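Putative acetyltransferase Ta0821 (Thermoplasma acidophilum DSM 1728, PDB 3C26) is of unknown specificity but probably transfers acyl groups, most likely acetyl, as a member of the GNAT acetyltransferase family. Local coordinates at residues V143-I148 / S258-E263; S84-G89 / R121-S126; D224-I229 / G250-P255; P147-Q152 / F241-A246. All blocks are in the same frame, centred on the assembly; numbering follows the deposited sequence.

Contact 1: V143-I148 / S258-E263; sequences VEEYPI and SLTVWE. With EDO (1,2-ethanediol), chain F.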
loop_
_atom_site.group_PDB
_atom_site.type_symbol
_atom_site.label_atom_id
_atom_site.label_comp_id
_atom_site.label_asym_id
_atom_site.label_seq_id
_atom_site.Cartn_x
_atom_site.Cartn_y
_atom_site.Cartn_z
ATOM N N VAL A 143 18.315 3.887 8.322
ATOM C CA VAL A 143 18.751 3.581 9.689
ATOM C C VAL A 143 17.613 3.082 10.572
ATOM O O VAL A 143 17.831 2.470 11.628
ATOM C CB VAL A 143 19.447 4.832 10.373
ATOM C CG1 VAL A 143 20.711 5.254 9.619
ATOM C CG2 VAL A 143 18.479 6.032 10.490
ATOM N N GLU A 144 16.389 3.374 10.173
ATOM C CA GLU A 144 15.242 2.896 10.938
ATOM C C GLU A 144 13.971 2.803 10.096
ATOM O O GLU A 144 13.879 3.364 8.998
ATOM C CB GLU A 144 15.063 3.758 12.218
ATOM C CG GLU A 144 14.033 3.261 13.311
ATOM C CD GLU A 144 14.198 1.823 13.782
ATOM O OE1 GLU A 144 13.743 0.857 13.110
ATOM O OE2 GLU A 144 14.832 1.638 14.840
ATOM N N GLU A 145 12.969 2.122 10.639
ATOM C CA GLU A 145 11.713 1.984 9.913
ATOM C C GLU A 145 10.535 1.845 10.867
ATOM O O GLU A 145 10.636 1.154 11.889
ATOM C CB GLU A 145 11.862 0.766 8.969
ATOM C CG GLU A 145 10.646 0.035 8.627
ATOM C CD GLU A 145 10.862 -0.909 7.459
ATOM O OE1 GLU A 145 11.682 -1.856 7.544
ATOM O OE2 GLU A 145 10.210 -0.694 6.448
ATOM N N TYR A 146 9.435 2.530 10.529
ATOM C CA TYR A 146 8.189 2.554 11.325
ATOM C C TYR A 146 6.976 2.107 10.515
ATOM O O TYR A 146 6.317 2.931 9.867
ATOM C CB TYR A 146 7.873 3.959 11.894
ATOM C CG TYR A 146 8.774 4.380 13.016
ATOM C CD1 TYR A 146 10.124 4.629 12.787
ATOM C CD2 TYR A 146 8.293 4.532 14.307
ATOM C CE1 TYR A 146 10.981 4.990 13.828
ATOM C CE2 TYR A 146 9.140 4.908 15.362
ATOM C CZ TYR A 146 10.476 5.134 15.108
ATOM O OH TYR A 146 11.296 5.512 16.122
ATOM N N PRO A 147 6.661 0.800 10.550
ATOM C CA PRO A 147 5.455 0.315 9.905
ATOM C C PRO A 147 4.240 1.115 10.353
ATOM O O PRO A 147 4.168 1.548 11.491
ATOM C CB PRO A 147 5.357 -1.131 10.387
ATOM C CG PRO A 147 6.652 -1.523 10.700
ATOM C CD PRO A 147 7.431 -0.304 11.139
ATOM N N ILE A 148 3.311 1.323 9.424
ATOM C CA ILE A 148 2.136 2.196 9.623
ATOM C C ILE A 148 0.824 1.426 9.743
ATOM O O ILE A 148 0.512 0.627 8.900
ATOM C CB ILE A 148 1.985 3.129 8.433
ATOM C CG1 ILE A 148 3.213 4.056 8.268
ATOM C CG2 ILE A 148 0.709 3.974 8.590
ATOM C CD1 ILE A 148 3.240 4.867 6.930
ATOM N N SER A 258 5.456 1.438 5.383
ATOM C CA SER A 258 6.203 1.995 6.498
ATOM C C SER A 258 6.801 3.375 6.224
ATOM O O SER A 258 6.922 3.833 5.076
ATOM C CB SER A 258 7.318 1.036 6.960
ATOM O OG SER A 258 8.467 1.016 6.128
ATOM N N LEU A 259 7.089 4.048 7.322
ATOM C CA LEU A 259 7.845 5.307 7.294
ATOM C C LEU A 259 9.293 5.002 7.640
ATOM O O LEU A 259 9.637 4.644 8.760
ATOM C CB LEU A 259 7.291 6.358 8.258
ATOM C CG LEU A 259 7.915 7.748 8.047
ATOM C CD1 LEU A 259 7.492 8.293 6.676
ATOM C CD2 LEU A 259 7.520 8.699 9.157
ATOM N N THR A 260 10.146 5.186 6.658
ATOM C CA THR A 260 11.547 4.864 6.802
ATOM C C THR A 260 12.359 6.095 7.071
ATOM O O THR A 260 12.001 7.189 6.626
ATOM C CB THR A 260 12.087 4.155 5.507
ATOM O OG1 THR A 260 12.167 5.084 4.418
ATOM C CG2 THR A 260 11.196 2.943 5.111
ATOM N N VAL A 261 13.439 5.882 7.825
ATOM C CA VAL A 261 14.427 6.922 8.180
ATOM C C VAL A 261 15.798 6.658 7.551
ATOM O O VAL A 261 16.430 5.615 7.723
ATOM C CB VAL A 261 14.569 7.101 9.745
ATOM C CG1 VAL A 261 15.494 8.288 10.111
ATOM C CG2 VAL A 261 13.217 7.227 10.372
ATOM N N TRP A 262 16.212 7.659 6.789
ATOM C CA TRP A 262 17.508 7.723 6.107
ATOM C C TRP A 262 18.449 8.766 6.716
ATOM O O TRP A 262 18.034 9.832 7.171
ATOM C CB TRP A 262 17.277 7.997 4.624
ATOM C CG TRP A 262 16.581 6.843 3.942
ATOM C CD1 TRP A 262 15.282 6.465 4.127
ATOM C CD2 TRP A 262 17.146 5.891 3.019
ATOM N NE1 TRP A 262 14.991 5.355 3.363
ATOM C CE2 TRP A 262 16.116 4.974 2.681
ATOM C CE3 TRP A 262 18.407 5.730 2.434
ATOM C CZ2 TRP A 262 16.306 3.937 1.782
ATOM C CZ3 TRP A 262 18.608 4.673 1.551
ATOM C CH2 TRP A 262 17.567 3.785 1.232
ATOM N N GLU A 263 19.720 8.415 6.737
ATOM C CA GLU A 263 20.767 9.268 7.222
ATOM C C GLU A 263 21.978 9.362 6.285
ATOM O O GLU A 263 22.419 8.393 5.618
ATOM C CB GLU A 263 21.182 8.839 8.665
ATOM C CG GLU A 263 22.246 9.671 9.333
ATOM C CD GLU A 263 22.569 9.127 10.732
ATOM O OE1 GLU A 263 21.687 9.202 11.598
ATOM O OE2 GLU A 263 23.672 8.566 10.942
HETATM C C1 EDO F . 7.161 -3.612 6.859
HETATM O O1 EDO F . 8.272 -2.899 7.438
HETATM C C2 EDO F . 6.219 -2.705 6.059
HETATM O O2 EDO F . 6.606 -2.650 4.679
#
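A classic beta bulge, in which V143 and E144 both face V261, interrupts the antiparallel pairing between strands 141-153 and 258-265. The carbonyl of V261 takes two donors there: V143 N at 2.6 Å from V261 O, nearly straight at 170°, and E144 N at a weak 3.3 Å from V261 O. In return V261 N gives a bond of 2.8 Å to E144 O. Beyond the bulge Y146 and L259 form a regular hydrogen-bonded pair. The side chain of V143 crosses V261 obliquely and E263 at about a right angle: CG2 of V143 lies 3.8 Å from CG1 of V261, while CG1 of V143 meets CB of E263 at 3.7 Å. The chain of E144 is bent at chi2, and its OE1 accepts from E145 N at 2.9 Å with the lone pair facing away from OE2; E144 OE2 forms a salt bridge with R244.

On the face shared by E145, P147, S258 and T260 the contact turns polar. CG of E145 is anti to the backbone N (chi1 152°), and the chain runs on extended to meet S258, whose OG is turned between its own N and carbonyl carbon (chi1 77°). S258 OG donates to E145 OE2 at 2.5 Å. The same OE2 accepts a weak bond of 3.1 Å from O1 of an ethanediol that K245 also holds. One carboxylate oxygen thus accepts from two hydroxyls, giving the face of E145 and S258 a side-chain polar link beside the backbone bonds.

Contact 2: S84-G89 / R121-S126; sequences SVMLGG and RSAVYS. With NO3 (nitrate ion), chain D; EDO (1,2-ethanediol), chain H.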
loop_
_atom_site.group_PDB
_atom_site.type_symbol
_atom_site.label_atom_id
_atom_site.label_comp_id
_atom_site.label_asym_id
_atom_site.label_seq_id
_atom_site.Cartn_x
_atom_site.Cartn_y
_atom_site.Cartn_z
ATOM N N SER A 84 22.190 16.989 14.678
ATOM C CA SER A 84 21.862 16.584 13.293
ATOM C C SER A 84 20.851 17.573 12.740
ATOM O O SER A 84 20.346 18.435 13.465
ATOM C CB SER A 84 21.268 15.188 13.214
ATOM O OG SER A 84 20.102 15.106 13.982
ATOM N N VAL A 85 20.585 17.453 11.445
ATOM C CA VAL A 85 19.578 18.290 10.777
ATOM C C VAL A 85 18.580 17.372 10.098
ATOM O O VAL A 85 18.941 16.538 9.281
ATOM C CB VAL A 85 20.210 19.297 9.741
ATOM C CG1 VAL A 85 19.132 20.050 8.963
ATOM C CG2 VAL A 85 21.171 20.240 10.451
HETATM N N MSE A 86 17.314 17.581 10.418
HETATM C CA MSE A 86 16.227 16.843 9.792
HETATM C C MSE A 86 15.765 17.623 8.606
HETATM O O MSE A 86 15.558 18.824 8.662
HETATM C CB MSE A 86 15.020 16.697 10.723
HETATM C CG MSE A 86 14.019 15.735 10.245
HETATM SE SE MSE A 86 14.550 13.909 10.495
HETATM C CE MSE A 86 12.991 12.951 9.917
ATOM N N LEU A 87 15.563 16.890 7.541
ATOM C CA LEU A 87 15.084 17.467 6.302
ATOM C C LEU A 87 13.775 16.835 5.960
ATOM O O LEU A 87 13.543 15.628 6.202
ATOM C CB LEU A 87 16.042 17.175 5.174
ATOM C CG LEU A 87 17.487 17.644 5.360
ATOM C CD1 LEU A 87 18.295 17.072 4.236
ATOM C CD2 LEU A 87 17.602 19.214 5.456
ATOM N N GLY A 88 12.921 17.681 5.407
ATOM C CA GLY A 88 11.682 17.240 4.826
ATOM C C GLY A 88 10.874 18.327 4.180
ATOM O O GLY A 88 11.380 19.388 3.840
ATOM N N GLY A 89 9.616 18.037 3.964
ATOM C CA GLY A 89 8.754 19.008 3.347
ATOM C C GLY A 89 9.201 19.310 1.923
ATOM O O GLY A 89 9.064 20.420 1.447
ATOM N N ARG A 121 19.175 13.778 8.261
ATOM C CA ARG A 121 18.159 12.727 8.299
ATOM C C ARG A 121 16.921 13.154 7.541
ATOM O O ARG A 121 16.632 14.345 7.398
ATOM C CB ARG A 121 17.788 12.341 9.738
ATOM C CG ARG A 121 18.942 11.860 10.539
ATOM C CD ARG A 121 18.554 11.310 11.850
ATOM N NE ARG A 121 19.752 10.933 12.596
ATOM C CZ ARG A 121 20.104 11.419 13.785
ATOM N NH1 ARG A 121 19.309 12.201 14.434
ATOM N NH2 ARG A 121 21.229 11.030 14.358
ATOM N N SER A 122 16.178 12.145 7.097
ATOM C CA SER A 122 14.934 12.363 6.373
ATOM C C SER A 122 14.056 11.120 6.443
ATOM O O SER A 122 14.548 9.977 6.455
ATOM C CB SER A 122 15.218 12.734 4.900
ATOM O OG SER A 122 14.106 13.352 4.254
ATOM N N ALA A 123 12.746 11.378 6.414
ATOM C CA ALA A 123 11.781 10.334 6.441
ATOM C C ALA A 123 11.184 10.134 5.045
ATOM O O ALA A 123 10.721 11.085 4.392
ATOM C CB ALA A 123 10.687 10.619 7.503
ATOM N N VAL A 124 11.223 8.882 4.596
ATOM C CA VAL A 124 10.714 8.487 3.270
ATOM C C VAL A 124 9.770 7.271 3.337
ATOM O O VAL A 124 10.080 6.284 3.968
ATOM C CB VAL A 124 11.872 8.154 2.296
ATOM C CG1 VAL A 124 11.349 7.977 0.913
ATOM C CG2 VAL A 124 12.974 9.244 2.378
ATOM N N TYR A 125 8.586 7.386 2.725
ATOM C CA TYR A 125 7.650 6.254 2.698
ATOM C C TYR A 125 8.269 5.078 1.961
ATOM O O TYR A 125 8.957 5.252 0.974
ATOM C CB TYR A 125 6.350 6.609 2.011
ATOM C CG TYR A 125 5.377 7.459 2.794
ATOM C CD1 TYR A 125 4.769 6.972 3.946
ATOM C CD2 TYR A 125 4.980 8.697 2.327
ATOM C CE1 TYR A 125 3.871 7.703 4.628
ATOM C CE2 TYR A 125 4.023 9.429 2.993
ATOM C CZ TYR A 125 3.497 8.946 4.150
ATOM O OH TYR A 125 2.507 9.676 4.804
ATOM N N SER A 126 8.013 3.881 2.472
ATOM C CA SER A 126 8.550 2.614 1.921
ATOM C C SER A 126 8.107 2.384 0.461
ATOM O O SER A 126 8.762 1.676 -0.294
ATOM C CB SER A 126 8.057 1.426 2.744
ATOM O OG SER A 126 6.624 1.402 2.806
HETATM N N NO3 D . 12.952 13.366 1.266
HETATM O O1 NO3 D . 13.104 14.733 1.438
HETATM O O2 NO3 D . 12.433 12.584 2.307
HETATM O O3 NO3 D . 13.276 12.782 0.033
HETATM C C1 EDO H . 4.345 -1.338 -0.248
HETATM O O1 EDO H . 3.299 -0.455 0.191
HETATM C C2 EDO H . 5.681 -0.625 -0.169
HETATM O O2 EDO H . 5.918 -0.539 1.219
HETATM O O HOH W 1 11.632 14.117 6.633
#
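A water stands between L87 and A123, where the next direct bond of a parallel sheet might be expected: it donates to L87 O at 2.5 Å and accepts from A123 N at 3.0 Å. Here two strands of a beta-alpha-beta unit, 85-92 and 119-125 linked through helix 101-113, draw apart, their segments 85-89 and 121-125 running at 35° to each other. Such a splay is a hallmark of the GNAT fold, where acetyl-CoA commonly inserts; a similar role here is probable but inferred. Before the opening, M86 pairs with R121: R121 N donates to V85 O, and L87 N reaches R121 O at 2.8 Å. The selenomethionine chain of M86 crosses that of R121 at about a right angle, with SE 3.7 Å from R121 CB, and its CE continues to the CB of A123. In the gap, S122 OG lies near both L87 O and, at 2.7 Å from OG, O2 of a nitrate that probably comes from the crystallisation liquor. At the closed end the guanidinium of R121 forms salt bridges with E263 and D82, and D82 also accepts from S84 OG. CB of S84 sits 3.7 Å above one face of that guanidinium, offset toward its rim.

Contact 3: D224-I229 / G250-P255; sequences DASSFI and GLPYVP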
loop_
_atom_site.group_PDB
_atom_site.type_symbol
_atom_site.label_atom_id
_atom_site.label_comp_id
_atom_site.label_asym_id
_atom_site.label_seq_id
_atom_site.Cartn_x
_atom_site.Cartn_y
_atom_site.Cartn_z
ATOM N N ASP A 224 4.561 -3.689 25.522
ATOM C CA ASP A 224 3.415 -4.394 24.905
ATOM C C ASP A 224 2.660 -3.517 23.911
ATOM O O ASP A 224 1.603 -2.953 24.220
ATOM C CB ASP A 224 2.465 -4.921 25.988
ATOM C CG ASP A 224 1.286 -5.671 25.423
ATOM O OD1 ASP A 224 1.256 -5.941 24.208
ATOM O OD2 ASP A 224 0.374 -5.963 26.210
ATOM N N ALA A 225 3.210 -3.433 22.706
ATOM C CA ALA A 225 2.630 -2.544 21.672
ATOM C C ALA A 225 1.227 -2.976 21.269
ATOM O O ALA A 225 0.365 -2.139 21.035
ATOM C CB ALA A 225 3.547 -2.420 20.423
ATOM N N SER A 226 0.984 -4.281 21.207
ATOM C CA SER A 226 -0.388 -4.751 20.863
ATOM C C SER A 226 -1.441 -4.133 21.779
ATOM O O SER A 226 -2.475 -3.654 21.334
ATOM C CB SER A 226 -0.514 -6.270 20.953
ATOM O OG SER A 226 0.291 -6.881 19.971
ATOM N N SER A 227 -1.161 -4.143 23.078
ATOM C CA SER A 227 -2.147 -3.626 24.058
ATOM C C SER A 227 -2.295 -2.133 23.942
ATOM O O SER A 227 -3.389 -1.570 24.097
ATOM C CB SER A 227 -1.756 -3.959 25.506
ATOM O OG SER A 227 -2.035 -5.306 25.798
ATOM N N PHE A 228 -1.168 -1.487 23.678
ATOM C CA PHE A 228 -1.174 -0.031 23.520
ATOM C C PHE A 228 -2.062 0.361 22.324
ATOM O O PHE A 228 -2.880 1.285 22.374
ATOM C CB PHE A 228 0.250 0.533 23.365
ATOM C CG PHE A 228 0.270 2.022 23.319
ATOM C CD1 PHE A 228 0.336 2.764 24.484
ATOM C CD2 PHE A 228 0.126 2.694 22.096
ATOM C CE1 PHE A 228 0.295 4.163 24.437
ATOM C CE2 PHE A 228 0.065 4.064 22.041
ATOM C CZ PHE A 228 0.142 4.805 23.217
ATOM N N ILE A 229 -1.923 -0.372 21.241
ATOM C CA ILE A 229 -2.710 -0.066 20.054
ATOM C C ILE A 229 -4.170 -0.387 20.273
ATOM O O ILE A 229 -5.060 0.354 19.869
ATOM C CB ILE A 229 -2.212 -0.848 18.835
ATOM C CG1 ILE A 229 -0.920 -0.221 18.329
ATOM C CG2 ILE A 229 -3.243 -0.831 17.753
ATOM C CD1 ILE A 229 -0.198 -1.095 17.416
ATOM N N GLY A 250 6.002 -7.908 16.480
ATOM C CA GLY A 250 5.196 -8.673 17.449
ATOM C C GLY A 250 3.699 -8.345 17.388
ATOM O O GLY A 250 2.909 -8.781 18.210
ATOM N N LEU A 251 3.300 -7.601 16.377
ATOM C CA LEU A 251 1.885 -7.236 16.201
ATOM C C LEU A 251 1.187 -8.220 15.236
ATOM O O LEU A 251 1.819 -8.732 14.331
ATOM C CB LEU A 251 1.755 -5.803 15.655
ATOM C CG LEU A 251 2.092 -4.654 16.601
ATOM C CD1 LEU A 251 2.077 -3.296 15.850
ATOM C CD2 LEU A 251 1.174 -4.599 17.801
ATOM N N PRO A 252 -0.122 -8.486 15.416
ATOM C CA PRO A 252 -0.819 -9.402 14.472
ATOM C C PRO A 252 -1.018 -8.880 13.052
ATOM O O PRO A 252 -0.966 -9.627 12.097
ATOM C CB PRO A 252 -2.212 -9.587 15.104
ATOM C CG PRO A 252 -2.360 -8.494 16.087
ATOM C CD PRO A 252 -0.944 -8.232 16.608
ATOM N N TYR A 253 -1.277 -7.608 12.913
ATOM C CA TYR A 253 -1.530 -7.031 11.604
ATOM C C TYR A 253 -0.212 -6.869 10.912
ATOM O O TYR A 253 0.775 -6.501 11.526
ATOM C CB TYR A 253 -2.143 -5.644 11.710
ATOM C CG TYR A 253 -2.775 -5.370 13.023
ATOM C CD1 TYR A 253 -2.014 -4.868 14.075
ATOM C CD2 TYR A 253 -4.112 -5.628 13.242
ATOM C CE1 TYR A 253 -2.555 -4.627 15.302
ATOM C CE2 TYR A 253 -4.673 -5.378 14.492
ATOM C CZ TYR A 253 -3.884 -4.873 15.508
ATOM O OH TYR A 253 -4.420 -4.621 16.754
ATOM N N VAL A 254 -0.215 -7.164 9.625
ATOM C CA VAL A 254 0.927 -6.933 8.773
ATOM C C VAL A 254 0.679 -5.657 7.946
ATOM O O VAL A 254 -0.197 -5.645 7.088
ATOM C CB VAL A 254 1.111 -8.082 7.823
ATOM C CG1 VAL A 254 2.258 -7.811 6.856
ATOM C CG2 VAL A 254 1.316 -9.371 8.600
ATOM N N PRO A 255 1.457 -4.580 8.191
ATOM C CA PRO A 255 1.229 -3.372 7.425
ATOM C C PRO A 255 1.723 -3.474 5.984
ATOM O O PRO A 255 2.624 -4.236 5.665
ATOM C CB PRO A 255 2.052 -2.346 8.187
ATOM C CG PRO A 255 3.292 -3.156 8.549
ATOM C CD PRO A 255 2.771 -4.544 8.871
HETATM O O HOH W 2 -3.278 -4.691 18.929
#
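L251 pushes its two methyls against the start of helix 225-232, CD2 overlapping S226 and CD1 meeting I229. The leucine and I229 reach toward each other tip to tip, CD1 of L251 being 3.5 Å from CD1 of I229. CD2 of L251 approaches S226 OG at 3.3 Å and lies 4.2 Å from CB of A225. No direct hydrogen bond joins the two segments, but one water does: it donates to S226 O at 2.7 Å and shares a bond of 2.5 Å with Y253 OH. CG of P252 rests 3.9 Å above the centre of the Y253 ring. I229 and Y253 slide past one another in opposite directions, with CG2 of I229 4.1 Å from Y253 OH. The helix is N-capped by D224, whose OD1 accepts weakly from S227 N while OD2 receives S227 OG from above the carboxylate plane. The contact is structural packing beside the second subunit: I229 continues onto F151 and F241, L251 onto Y149, and the loop 250-255 lies between helix 225-232, strand 141-153 and F151 of the second subunit.

Contact 4: P147-Q152 / F241-A246; sequences PIYTFQ and FYVRKA. With EDO (1,2-ethanediol), chain F.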
loop_
_atom_site.group_PDB
_atom_site.type_symbol
_atom_site.label_atom_id
_atom_site.label_comp_id
_atom_site.label_asym_id
_atom_site.label_seq_id
_atom_site.Cartn_x
_atom_site.Cartn_y
_atom_site.Cartn_z
ATOM N N PRO A 147 6.661 0.800 10.550
ATOM C CA PRO A 147 5.455 0.315 9.905
ATOM C C PRO A 147 4.240 1.115 10.353
ATOM O O PRO A 147 4.168 1.548 11.491
ATOM C CB PRO A 147 5.357 -1.131 10.387
ATOM C CG PRO A 147 6.652 -1.523 10.700
ATOM C CD PRO A 147 7.431 -0.304 11.139
ATOM N N ILE A 148 3.311 1.323 9.424
ATOM C CA ILE A 148 2.136 2.196 9.623
ATOM C C ILE A 148 0.824 1.426 9.743
ATOM O O ILE A 148 0.512 0.627 8.900
ATOM C CB ILE A 148 1.985 3.129 8.433
ATOM C CG1 ILE A 148 3.213 4.056 8.268
ATOM C CG2 ILE A 148 0.709 3.974 8.590
ATOM C CD1 ILE A 148 3.240 4.867 6.930
ATOM N N TYR A 149 0.069 1.692 10.795
ATOM C CA TYR A 149 -1.215 1.027 11.095
ATOM C C TYR A 149 -2.268 2.064 11.238
ATOM O O TYR A 149 -2.191 2.900 12.126
ATOM C CB TYR A 149 -1.132 0.239 12.415
ATOM C CG TYR A 149 0.027 -0.703 12.437
ATOM C CD1 TYR A 149 1.309 -0.246 12.719
ATOM C CD2 TYR A 149 -0.138 -2.051 12.087
ATOM C CE1 TYR A 149 2.410 -1.112 12.694
ATOM C CE2 TYR A 149 0.929 -2.895 12.049
ATOM C CZ TYR A 149 2.210 -2.424 12.380
ATOM O OH TYR A 149 3.289 -3.289 12.327
ATOM N N THR A 150 -3.249 2.026 10.344
ATOM C CA THR A 150 -4.310 3.011 10.328
ATOM C C THR A 150 -5.610 2.391 10.768
ATOM O O THR A 150 -5.995 1.316 10.329
ATOM C CB THR A 150 -4.513 3.709 8.939
ATOM O OG1 THR A 150 -3.300 4.310 8.468
ATOM C CG2 THR A 150 -5.553 4.823 9.043
ATOM N N PHE A 151 -6.286 3.115 11.647
ATOM C CA PHE A 151 -7.529 2.670 12.261
ATOM C C PHE A 151 -8.625 3.669 12.082
ATOM O O PHE A 151 -8.412 4.879 11.937
ATOM C CB PHE A 151 -7.328 2.382 13.757
ATOM C CG PHE A 151 -6.460 1.187 14.015
ATOM C CD1 PHE A 151 -7.008 -0.067 14.091
ATOM C CD2 PHE A 151 -5.084 1.317 14.104
ATOM C CE1 PHE A 151 -6.199 -1.185 14.268
ATOM C CE2 PHE A 151 -4.250 0.191 14.276
ATOM C CZ PHE A 151 -4.808 -1.040 14.367
ATOM N N GLN A 152 -9.829 3.142 12.057
ATOM C CA GLN A 152 -10.976 4.014 11.962
ATOM C C GLN A 152 -11.554 4.002 13.313
ATOM O O GLN A 152 -12.233 3.056 13.715
ATOM C CB GLN A 152 -11.977 3.685 10.858
ATOM C CG GLN A 152 -12.201 2.257 10.524
ATOM C CD GLN A 152 -12.903 2.118 9.175
ATOM O OE1 GLN A 152 -12.900 3.038 8.373
ATOM N NE2 GLN A 152 -13.468 0.966 8.920
ATOM N N PHE A 241 -0.893 4.806 13.840
ATOM C CA PHE A 241 0.279 4.427 14.607
ATOM C C PHE A 241 1.411 4.165 13.684
ATOM O O PHE A 241 1.291 3.403 12.732
ATOM C CB PHE A 241 0.044 3.158 15.411
ATOM C CG PHE A 241 -1.078 3.265 16.399
ATOM C CD1 PHE A 241 -2.388 3.050 15.992
ATOM C CD2 PHE A 241 -0.839 3.599 17.732
ATOM C CE1 PHE A 241 -3.421 3.141 16.877
ATOM C CE2 PHE A 241 -1.897 3.688 18.627
ATOM C CZ PHE A 241 -3.171 3.452 18.209
ATOM N N TYR A 242 2.517 4.839 14.006
ATOM C CA TYR A 242 3.807 4.624 13.364
ATOM C C TYR A 242 4.617 3.907 14.413
ATOM O O TYR A 242 4.962 4.476 15.432
ATOM C CB TYR A 242 4.432 5.941 12.973
ATOM C CG TYR A 242 3.650 6.737 11.939
ATOM C CD1 TYR A 242 2.621 7.591 12.300
ATOM C CD2 TYR A 242 3.983 6.660 10.618
ATOM C CE1 TYR A 242 1.964 8.334 11.374
ATOM C CE2 TYR A 242 3.336 7.413 9.667
ATOM C CZ TYR A 242 2.316 8.238 10.041
ATOM O OH TYR A 242 1.644 8.930 9.060
ATOM N N VAL A 243 4.864 2.631 14.173
ATOM C CA VAL A 243 5.461 1.741 15.173
ATOM C C VAL A 243 6.848 1.282 14.784
ATOM O O VAL A 243 7.069 0.870 13.684
ATOM C CB VAL A 243 4.551 0.513 15.443
ATOM C CG1 VAL A 243 5.105 -0.345 16.577
ATOM C CG2 VAL A 243 3.142 0.954 15.807
ATOM N N ARG A 244 7.791 1.424 15.710
ATOM C CA ARG A 244 9.152 1.070 15.425
ATOM C C ARG A 244 9.209 -0.395 14.997
ATOM O O ARG A 244 8.615 -1.263 15.615
ATOM C CB ARG A 244 10.095 1.373 16.610
ATOM C CG ARG A 244 11.591 1.177 16.227
ATOM C CD ARG A 244 12.488 1.122 17.430
ATOM N NE ARG A 244 12.456 2.318 18.267
ATOM C CZ ARG A 244 13.224 3.394 18.124
ATOM N NH1 ARG A 244 14.066 3.508 17.134
ATOM N NH2 ARG A 244 13.108 4.379 18.982
ATOM N N LYS A 245 9.917 -0.646 13.908
ATOM C CA LYS A 245 10.008 -2.000 13.291
ATOM C C LYS A 245 10.160 -3.179 14.289
ATOM O O LYS A 245 9.424 -4.197 14.225
ATOM C CB LYS A 245 11.135 -1.998 12.261
ATOM C CG LYS A 245 11.304 -3.277 11.503
ATOM C CD LYS A 245 10.061 -3.597 10.759
ATOM C CE LYS A 245 10.314 -4.493 9.573
ATOM N NZ LYS A 245 9.038 -4.864 8.876
ATOM N N ALA A 246 11.059 -3.006 15.245
ATOM C CA ALA A 246 11.392 -4.086 16.166
ATOM C C ALA A 246 10.203 -4.459 16.990
ATOM O O ALA A 246 10.086 -5.617 17.410
ATOM C CB ALA A 246 12.571 -3.745 17.062
HETATM C C1 EDO F . 7.161 -3.612 6.859
HETATM O O1 EDO F . 8.272 -2.899 7.438
HETATM C C2 EDO F . 6.219 -2.705 6.059
HETATM O O2 EDO F . 6.606 -2.650 4.679
#
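F151 and F241 meet at the apolar centre, their planes turned 84° apart and their side chains crossing at about a right angle. CD2 of F151 comes within 3.7 Å of CE1 of F241, near the plane of the F241 ring and at its edge. Beside them Y149 crosses V243, whose CG2 lies 3.8 Å from CD1 of the tyrosine ring. On the other face of the sheet I148 and Y242 run side by side in the same direction, CG1 of I148 at 3.6 Å from CD2 of Y242; the hydroxyl of Y242 bonds to T44. Strand 237-243 runs antiparallel beside 141-153, on the side away from 258-265, so the contact carries the strand order on from the GNAT strands 85-92 and 119-125 to 214-221. Within these segments Y149/F241 is a hydrogen-bonded pair and I148/Y242 a non-hydrogen-bonded one. Y149 N donates to F241 O at 2.9 Å, and F241 N answers to Y149 O at 2.9 Å; that same Y149 O lies in plane at the edge of the F241 ring. V243 N adds a bond of 3.0 Å to P147 O, straight at 179°, whereas P147 N, a proline nitrogen, has no hydrogen to offer V243 O. Past V243 the chain turns at R244, the N-cap position of helix 245-248; the guanidinium of R244 donates to C174 O. CD of K245 packs 4.0 Å from CG of P147, and K245 NZ donates to ethanediol O1 at 2.6 Å.

Overall arrangement
Followed from the N terminus, contact 2 opens and closes first, shutting the loop around helix 101-113. Strand 141-153 then starts contacts 1 and 4 together, sharing P147 and I148. The helix at 224-229 opens contact 3 before 241-246 closes contact 4, and 250-255 closes contact 3 afterwards, so these two cross; both lie within the span that contact 1 completes at 258-263. That late strand lies between strands 119-125 and 141-153, tying contact 2 to contact 1, with centres about 10 Å apart. Contact 4 extends the strand pairing to 237-243, and contact 3 packs a helix and loop beside it. Contacts 3 and 4 both also reach the second subunit.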